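Local coordinates for protein beta-ketothiolase BktB (Ralstonia eutropha, PDB 4NZS) that catalyses the condensation of two acetyl-CoA molecules to acetoacetyl-CoA, and of acetyl-CoA with propionyl-CoA to beta-ketovaleryl-CoA, a step used in making PHBV, at residues R8-V13 / S104-I109; R41-R46 / A260-M265; G55-G60 / V75-G80. All coordinates share one frame; numbering follows the deposited sequence.

Contact 1 of 3, residues R8-V13 / S104-I109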
loop_
_atom_site.group_PDB
_atom_site.type_symbol
_atom_site.label_atom_id
_atom_site.label_comp_id
_atom_site.label_asym_id
_atom_site.label_seq_id
_atom_site.Cartn_x
_atom_site.Cartn_y
_atom_site.Cartn_z
ATOM N N ARG A 8 -2.743 15.993 49.588
ATOM C CA ARG A 8 -2.082 14.653 49.431
ATOM C C ARG A 8 -0.660 14.705 48.873
ATOM O O ARG A 8 -0.213 15.748 48.398
ATOM C CB ARG A 8 -2.888 13.811 48.442
ATOM C CG ARG A 8 -4.327 13.570 48.844
ATOM C CD ARG A 8 -4.421 12.361 49.750
ATOM N NE ARG A 8 -4.338 11.129 48.981
ATOM C CZ ARG A 8 -5.377 10.521 48.410
ATOM N NH1 ARG A 8 -6.607 11.027 48.514
ATOM N NH2 ARG A 8 -5.187 9.403 47.721
ATOM N N GLU A 9 0.016 13.550 48.853
ATOM C CA GLU A 9 1.437 13.457 48.447
ATOM C C GLU A 9 1.840 12.186 47.630
ATOM O O GLU A 9 1.378 11.083 47.950
ATOM C CB GLU A 9 2.253 13.518 49.724
ATOM C CG GLU A 9 3.639 12.901 49.670
ATOM C CD GLU A 9 4.645 13.807 49.002
ATOM O OE1 GLU A 9 4.464 14.091 47.784
ATOM O OE2 GLU A 9 5.605 14.223 49.707
ATOM N N VAL A 10 2.740 12.325 46.632
ATOM C CA VAL A 10 3.158 11.177 45.749
ATOM C C VAL A 10 4.652 10.876 45.605
ATOM O O VAL A 10 5.465 11.769 45.368
ATOM C CB VAL A 10 2.631 11.317 44.305
ATOM C CG1 VAL A 10 1.122 11.153 44.269
ATOM C CG2 VAL A 10 3.086 12.621 43.657
ATOM N N VAL A 11 4.996 9.594 45.682
ATOM C CA VAL A 11 6.392 9.149 45.689
ATOM C C VAL A 11 6.632 8.062 44.671
ATOM O O VAL A 11 5.684 7.393 44.245
ATOM C CB VAL A 11 6.766 8.517 47.042
ATOM C CG1 VAL A 11 6.664 9.547 48.142
ATOM C CG2 VAL A 11 5.883 7.307 47.373
ATOM N N VAL A 12 7.905 7.842 44.339
ATOM C CA VAL A 12 8.278 6.819 43.375
ATOM C C VAL A 12 8.997 5.623 43.953
ATOM O O VAL A 12 10.206 5.666 44.241
ATOM C CB VAL A 12 9.205 7.373 42.297
ATOM C CG1 VAL A 12 9.254 6.376 41.154
ATOM C CG2 VAL A 12 8.706 8.749 41.862
ATOM N N VAL A 13 8.279 4.517 44.012
ATOM C CA VAL A 13 8.829 3.324 44.593
ATOM C C VAL A 13 9.852 2.691 43.659
ATOM O O VAL A 13 10.988 2.511 44.026
ATOM C CB VAL A 13 7.743 2.328 44.936
ATOM C CG1 VAL A 13 8.365 1.197 45.749
ATOM C CG2 VAL A 13 6.593 2.991 45.721
ATOM N N SER A 104 0.608 12.888 34.581
ATOM C CA SER A 104 -0.803 12.599 34.665
ATOM C C SER A 104 -1.075 11.403 35.595
ATOM O O SER A 104 -2.144 11.308 36.222
ATOM C CB SER A 104 -1.379 12.388 33.267
ATOM O OG SER A 104 -1.094 13.521 32.449
ATOM N N ALA A 105 -0.111 10.496 35.685
ATOM C CA ALA A 105 -0.130 9.439 36.691
ATOM C C ALA A 105 -0.116 10.066 38.079
ATOM O O ALA A 105 -0.956 9.770 38.932
ATOM C CB ALA A 105 1.082 8.525 36.536
ATOM N N ALA A 106 0.866 10.924 38.290
ATOM C CA ALA A 106 0.985 11.673 39.520
ATOM C C ALA A 106 -0.354 12.307 39.897
ATOM O O ALA A 106 -0.895 12.115 40.993
ATOM C CB ALA A 106 2.049 12.756 39.345
ATOM N N GLN A 107 -0.892 13.035 38.933
ATOM C CA GLN A 107 -2.056 13.831 39.150
ATOM C C GLN A 107 -3.205 13.066 39.749
ATOM O O GLN A 107 -3.811 13.551 40.670
ATOM C CB GLN A 107 -2.464 14.503 37.851
ATOM C CG GLN A 107 -1.600 15.716 37.541
ATOM C CD GLN A 107 -2.036 16.439 36.285
ATOM O OE1 GLN A 107 -1.654 17.584 36.061
ATOM N NE2 GLN A 107 -2.853 15.780 35.465
ATOM N N THR A 108 -3.502 11.869 39.258
ATOM C CA THR A 108 -4.679 11.148 39.773
ATOM C C THR A 108 -4.488 10.812 41.268
ATOM O O THR A 108 -5.439 10.882 42.074
ATOM C CB THR A 108 -5.045 9.886 38.937
ATOM O OG1 THR A 108 -3.954 8.956 38.898
ATOM C CG2 THR A 108 -5.469 10.275 37.508
ATOM N N ILE A 109 -3.249 10.519 41.654
ATOM C CA ILE A 109 -2.997 10.154 43.033
ATOM C C ILE A 109 -3.170 11.397 43.897
ATOM O O ILE A 109 -3.861 11.349 44.908
ATOM C CB ILE A 109 -1.588 9.609 43.283
ATOM C CG1 ILE A 109 -1.277 8.388 42.424
ATOM C CG2 ILE A 109 -1.474 9.210 44.749
ATOM C CD1 ILE A 109 0.155 7.903 42.549
#
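In the N-terminal half of the layered alpha-beta thiolase fold, Val10 and Ile109 join the start of strand 10-22 to the C-terminal end of helix 97-110. The meeting is made largely by one methyl group: Val10 CG1 lies 3.3 Å from Ile109 CB and equally near Ile109 CG2, shorter than usual carbon-carbon contact, so the packing here is tight. Ile109 CD1 closes round the same methyl at 3.8 Å from Val10 CG1. Val10 presents this branch because CG1 stands anti to its own carbonyl carbon (chi1 -69°), while its second branch turns to the preceding turn of the helix, with CG2 4.4 Å from Ala106 CB. No hydrogen bond crosses the contact. Val10 is held from the side by backbone bonding to Leu282 of strand 280-289, which also packs on Ala106. The helix begins two residues after Cys95, by similarity the acyl-thioester nucleophile, but the contact sits at its far end. At the exposed margin Arg8, bent at chi2 and chi3, makes a salt bridge with Asp115; Ile109 O lies over one face of its guanidinium, 3.6 Å above the plane and displaced toward the rim.

Contact 2 of 3, residues R41-R46 / A260-M265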
loop_
_atom_site.group_PDB
_atom_site.type_symbol
_atom_site.label_atom_id
_atom_site.label_comp_id
_atom_site.label_asym_id
_atom_site.label_seq_id
_atom_site.Cartn_x
_atom_site.Cartn_y
_atom_site.Cartn_z
ATOM N N ARG A 41 5.873 -4.912 33.892
ATOM C CA ARG A 41 6.067 -6.063 34.752
ATOM C C ARG A 41 7.310 -5.921 35.592
ATOM O O ARG A 41 7.292 -6.172 36.817
ATOM C CB ARG A 41 6.151 -7.343 33.977
ATOM C CG ARG A 41 5.864 -8.539 34.863
ATOM C CD ARG A 41 5.042 -9.567 34.140
ATOM N NE ARG A 41 5.860 -10.249 33.137
ATOM C CZ ARG A 41 6.763 -11.210 33.421
ATOM N NH1 ARG A 41 6.997 -11.609 34.681
ATOM N NH2 ARG A 41 7.449 -11.794 32.443
ATOM N N GLU A 42 8.384 -5.462 34.988
ATOM C CA GLU A 42 9.597 -5.307 35.774
ATOM C C GLU A 42 9.533 -4.277 36.908
ATOM O O GLU A 42 10.107 -4.468 37.990
ATOM C CB GLU A 42 10.779 -4.977 34.889
ATOM C CG GLU A 42 12.052 -5.562 35.437
ATOM C CD GLU A 42 11.918 -7.065 35.567
ATOM O OE1 GLU A 42 11.339 -7.504 36.586
ATOM O OE2 GLU A 42 12.346 -7.789 34.637
ATOM N N ALA A 43 8.852 -3.175 36.675
ATOM C CA ALA A 43 8.843 -2.130 37.653
ATOM C C ALA A 43 7.996 -2.547 38.837
ATOM O O ALA A 43 8.161 -2.042 39.920
ATOM C CB ALA A 43 8.323 -0.837 37.031
ATOM N N LEU A 44 7.055 -3.451 38.627
ATOM C CA LEU A 44 6.307 -4.017 39.752
ATOM C C LEU A 44 7.205 -4.847 40.677
ATOM O O LEU A 44 7.234 -4.660 41.889
ATOM C CB LEU A 44 5.156 -4.884 39.230
ATOM C CG LEU A 44 3.830 -4.158 38.942
ATOM C CD1 LEU A 44 3.805 -2.669 39.312
ATOM C CD2 LEU A 44 3.424 -4.375 37.490
ATOM N N ALA A 45 7.936 -5.763 40.060
ATOM C CA ALA A 45 8.875 -6.624 40.739
ATOM C C ALA A 45 9.799 -5.863 41.669
ATOM O O ALA A 45 10.028 -6.285 42.789
ATOM C CB ALA A 45 9.686 -7.387 39.705
ATOM N N ARG A 46 10.404 -4.795 41.175
ATOM C CA ARG A 46 11.267 -3.953 41.995
ATOM C C ARG A 46 10.496 -3.245 43.076
ATOM O O ARG A 46 10.952 -3.094 44.191
ATOM C CB ARG A 46 12.022 -2.949 41.146
ATOM C CG ARG A 46 12.594 -3.549 39.888
ATOM C CD ARG A 46 14.107 -3.510 39.861
ATOM N NE ARG A 46 14.592 -3.973 38.571
ATOM C CZ ARG A 46 15.719 -4.642 38.384
ATOM N NH1 ARG A 46 16.505 -4.925 39.408
ATOM N NH2 ARG A 46 16.059 -5.022 37.164
ATOM N N ALA A 260 11.129 1.729 25.918
ATOM C CA ALA A 260 10.086 1.953 26.928
ATOM C C ALA A 260 10.640 2.341 28.306
ATOM O O ALA A 260 11.849 2.298 28.570
ATOM C CB ALA A 260 9.197 0.711 27.049
ATOM N N ALA A 261 9.750 2.722 29.203
ATOM C CA ALA A 261 10.153 3.069 30.560
ATOM C C ALA A 261 8.968 3.157 31.464
ATOM O O ALA A 261 7.963 3.731 31.036
ATOM C CB ALA A 261 10.827 4.409 30.574
ATOM N N ALA A 262 9.094 2.666 32.712
ATOM C CA ALA A 262 8.015 2.852 33.706
ATOM C C ALA A 262 8.491 3.221 35.108
ATOM O O ALA A 262 9.591 2.869 35.546
ATOM C CB ALA A 262 7.127 1.619 33.780
ATOM N N VAL A 263 7.640 3.956 35.805
ATOM C CA VAL A 263 7.843 4.159 37.216
ATOM C C VAL A 263 6.613 3.648 37.911
ATOM O O VAL A 263 5.487 3.860 37.414
ATOM C CB VAL A 263 8.066 5.625 37.593
ATOM C CG1 VAL A 263 9.102 6.235 36.676
ATOM C CG2 VAL A 263 6.760 6.407 37.581
ATOM N N VAL A 264 6.826 2.975 39.046
ATOM C CA VAL A 264 5.712 2.744 39.947
ATOM C C VAL A 264 5.684 3.868 40.927
ATOM O O VAL A 264 6.707 4.238 41.451
ATOM C CB VAL A 264 5.810 1.430 40.718
ATOM C CG1 VAL A 264 4.680 1.369 41.742
ATOM C CG2 VAL A 264 5.739 0.227 39.763
ATOM N N MET A 265 4.513 4.416 41.163
ATOM C CA MET A 265 4.379 5.465 42.146
ATOM C C MET A 265 3.355 5.139 43.188
ATOM O O MET A 265 2.559 4.196 43.064
ATOM C CB MET A 265 3.953 6.746 41.493
ATOM C CG MET A 265 5.065 7.542 40.873
ATOM S SD MET A 265 4.175 8.540 39.681
ATOM C CE MET A 265 5.481 9.629 39.141
#
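Val264, on strand 257-267 of the thiolase core sheet, meets Leu44 of helix 32-47 with the two side chains crossing at about a right angle. The axes of segments 41-46 and 260-265 approach to 7.8 Å, with their N-to-C directions 36° apart, an approach to which the small side chains of Ala43 and Ala262 contribute. The side chain of Val264 sets off toward the helix, and with CG1 anti to the backbone N (chi1 174°) the other methyl, CG2, is left to do the touching. Leu44 CD1 comes to 3.5 Å of Val264 CG2 from one side. Leu44 sets off away from the strand, but the nearly eclipsed turn about its CB-CG bond (chi2 -4°) folds CD1 back over its own CA and returns the tip to the interface. Ala43 points toward the strand and supplies a second neighbour, its CB 3.9 Å from Val264 CG2. The same Ala43 CB reaches Ala262, the next residue on this face of the strand, with the two CB atoms 4.2 Å apart. Val263 and Met265 face the other way and pack on helix 97-110, so the strand is sandwiched between two helices. Ile118 of strand 116-124 lies against both Leu44 and Val264. Ser14 OG donates a hydrogen bond to Ala43 O and also takes a weak one from Val264 N; beside that bonded carbonyl, Val264 CG2 sits 3.3 Å from Ala43 O.

Contact 3 of 3, residues G55-G60 / V75-G80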
loop_
_atom_site.group_PDB
_atom_site.type_symbol
_atom_site.label_atom_id
_atom_site.label_comp_id
_atom_site.label_asym_id
_atom_site.label_seq_id
_atom_site.Cartn_x
_atom_site.Cartn_y
_atom_site.Cartn_z
ATOM N N GLY A 55 -4.089 0.967 40.360
ATOM C CA GLY A 55 -5.425 1.535 40.018
ATOM C C GLY A 55 -5.475 2.636 38.947
ATOM O O GLY A 55 -6.530 3.259 38.753
ATOM N N HIS A 56 -4.337 2.897 38.290
ATOM C CA HIS A 56 -4.264 3.822 37.150
ATOM C C HIS A 56 -2.966 3.632 36.364
ATOM O O HIS A 56 -1.920 3.402 36.965
ATOM C CB HIS A 56 -4.412 5.278 37.580
ATOM C CG HIS A 56 -5.423 6.033 36.769
ATOM N ND1 HIS A 56 -5.462 5.974 35.393
ATOM C CD2 HIS A 56 -6.445 6.839 37.138
ATOM C CE1 HIS A 56 -6.454 6.715 34.950
ATOM N NE2 HIS A 56 -7.059 7.265 35.987
ATOM N N VAL A 57 -3.046 3.654 35.030
ATOM C CA VAL A 57 -1.830 3.667 34.188
ATOM C C VAL A 57 -1.849 4.718 33.085
ATOM O O VAL A 57 -2.829 4.896 32.376
ATOM C CB VAL A 57 -1.589 2.326 33.517
ATOM C CG1 VAL A 57 -0.347 2.379 32.625
ATOM C CG2 VAL A 57 -1.451 1.242 34.579
ATOM N N VAL A 58 -0.743 5.420 32.935
ATOM C CA VAL A 58 -0.636 6.331 31.834
ATOM C C VAL A 58 0.665 6.123 31.068
ATOM O O VAL A 58 1.749 6.147 31.651
ATOM C CB VAL A 58 -0.767 7.780 32.299
ATOM C CG1 VAL A 58 -0.648 8.718 31.102
ATOM C CG2 VAL A 58 -2.106 7.981 33.031
ATOM N N PHE A 59 0.533 5.941 29.752
ATOM C CA PHE A 59 1.667 5.841 28.884
ATOM C C PHE A 59 1.722 7.000 27.903
ATOM O O PHE A 59 0.721 7.619 27.551
ATOM C CB PHE A 59 1.658 4.499 28.173
ATOM C CG PHE A 59 2.604 3.503 28.771
ATOM C CD1 PHE A 59 2.283 2.833 29.932
ATOM C CD2 PHE A 59 3.813 3.206 28.134
ATOM C CE1 PHE A 59 3.161 1.914 30.476
ATOM C CE2 PHE A 59 4.693 2.272 28.660
ATOM C CZ PHE A 59 4.376 1.642 29.848
ATOM N N GLY A 60 2.940 7.329 27.533
ATOM C CA GLY A 60 3.213 8.321 26.525
ATOM C C GLY A 60 3.719 7.599 25.299
ATOM O O GLY A 60 4.586 6.677 25.356
ATOM N N VAL A 75 -2.928 -1.996 27.040
ATOM C CA VAL A 75 -2.226 -3.239 26.682
ATOM C C VAL A 75 -0.908 -3.372 27.446
ATOM O O VAL A 75 -0.492 -4.485 27.799
ATOM C CB VAL A 75 -1.929 -3.357 25.158
ATOM C CG1 VAL A 75 -1.059 -4.586 24.883
ATOM C CG2 VAL A 75 -3.197 -3.472 24.341
ATOM N N ALA A 76 -0.198 -2.274 27.634
ATOM C CA ALA A 76 1.044 -2.375 28.365
ATOM C C ALA A 76 0.730 -2.769 29.775
ATOM O O ALA A 76 1.405 -3.601 30.355
ATOM C CB ALA A 76 1.815 -1.079 28.336
ATOM N N ALA A 77 -0.296 -2.156 30.335
ATOM C CA ALA A 77 -0.652 -2.468 31.693
ATOM C C ALA A 77 -1.136 -3.886 31.852
ATOM O O ALA A 77 -0.617 -4.635 32.639
ATOM C CB ALA A 77 -1.748 -1.521 32.143
ATOM N N VAL A 78 -2.093 -4.264 31.031
ATOM C CA VAL A 78 -2.711 -5.567 31.156
ATOM C C VAL A 78 -1.753 -6.688 30.798
ATOM O O VAL A 78 -1.754 -7.743 31.403
ATOM C CB VAL A 78 -4.031 -5.644 30.402
ATOM C CG1 VAL A 78 -4.698 -6.970 30.664
ATOM C CG2 VAL A 78 -4.925 -4.502 30.837
ATOM N N ASN A 79 -0.943 -6.443 29.791
ATOM C CA ASN A 79 0.055 -7.426 29.403
ATOM C C ASN A 79 1.158 -7.629 30.414
ATOM O O ASN A 79 1.865 -8.628 30.334
ATOM C CB ASN A 79 0.758 -7.046 28.112
ATOM C CG ASN A 79 0.016 -7.498 26.888
ATOM O OD1 ASN A 79 -1.122 -7.958 26.973
ATOM N ND2 ASN A 79 0.675 -7.386 25.727
ATOM N N GLY A 80 1.349 -6.659 31.308
ATOM C CA GLY A 80 2.420 -6.712 32.286
ATOM C C GLY A 80 1.906 -6.962 33.689
ATOM O O GLY A 80 2.566 -6.578 34.654
#
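Ala76 CB sits over one face of the Phe59 ring, 4.1 Å from the ring centroid and 19° off the ring normal, a CH-pi contact displaced toward the rim. The nearest ring atom is CE1, with Phe59 CE1 to Ala76 CB at 3.9 Å. Two residues back along the strand, Val57 meets the following helix residue: with CG1 anti to the backbone N (chi1 179°), Val57 CG2 lies 3.7 Å from Ala77 CB. The other methyl of Val57, CG1, lies in the plane of the Phe59 ring at its edge, so valine and phenylalanine fit against each other as well as against the helix. Further out, Val40 of helix 32-47 packs on Phe59, Val82 on Ala77, and Ala88 on Val57, whose backbone is hydrogen-bonded to Pro87 and Leu89. This is the strand-to-helix part of a beta-alpha-beta crossover, in which helix 72-79 connects the parallel neighbours 57-60 and 88-92. Beyond the helix, Val78 and Asn79 pack on Phe158 of the second subunit. With no hydrogen bond or charge between the segments, the helix is held by burial of apolar surface and close packing; only the methyl over the Phe59 face has a preferred direction.

All three contacts lie within the thiolase N-terminal domain and reach one mixed sheet. Contacts 2 and 3 have centres about 10 Å apart and share the face covered by helices 32-47 and 72-79, where Leu44 packs on Gly80. Contact 1, with centres about 14 and 15 Å from those of contacts 2 and 3, involves helix 97-110 on the other face; it meets contact 2 through Val12 on Val263 and contact 3 through Thr108 on His56. Along the chain contacts 1 and 2 interlock, while both segments of contact 3 fall between 41-46 and 104-109. Sequence-distant pieces are thus tied into the alpha-beta layers that carry the loop of Cys95.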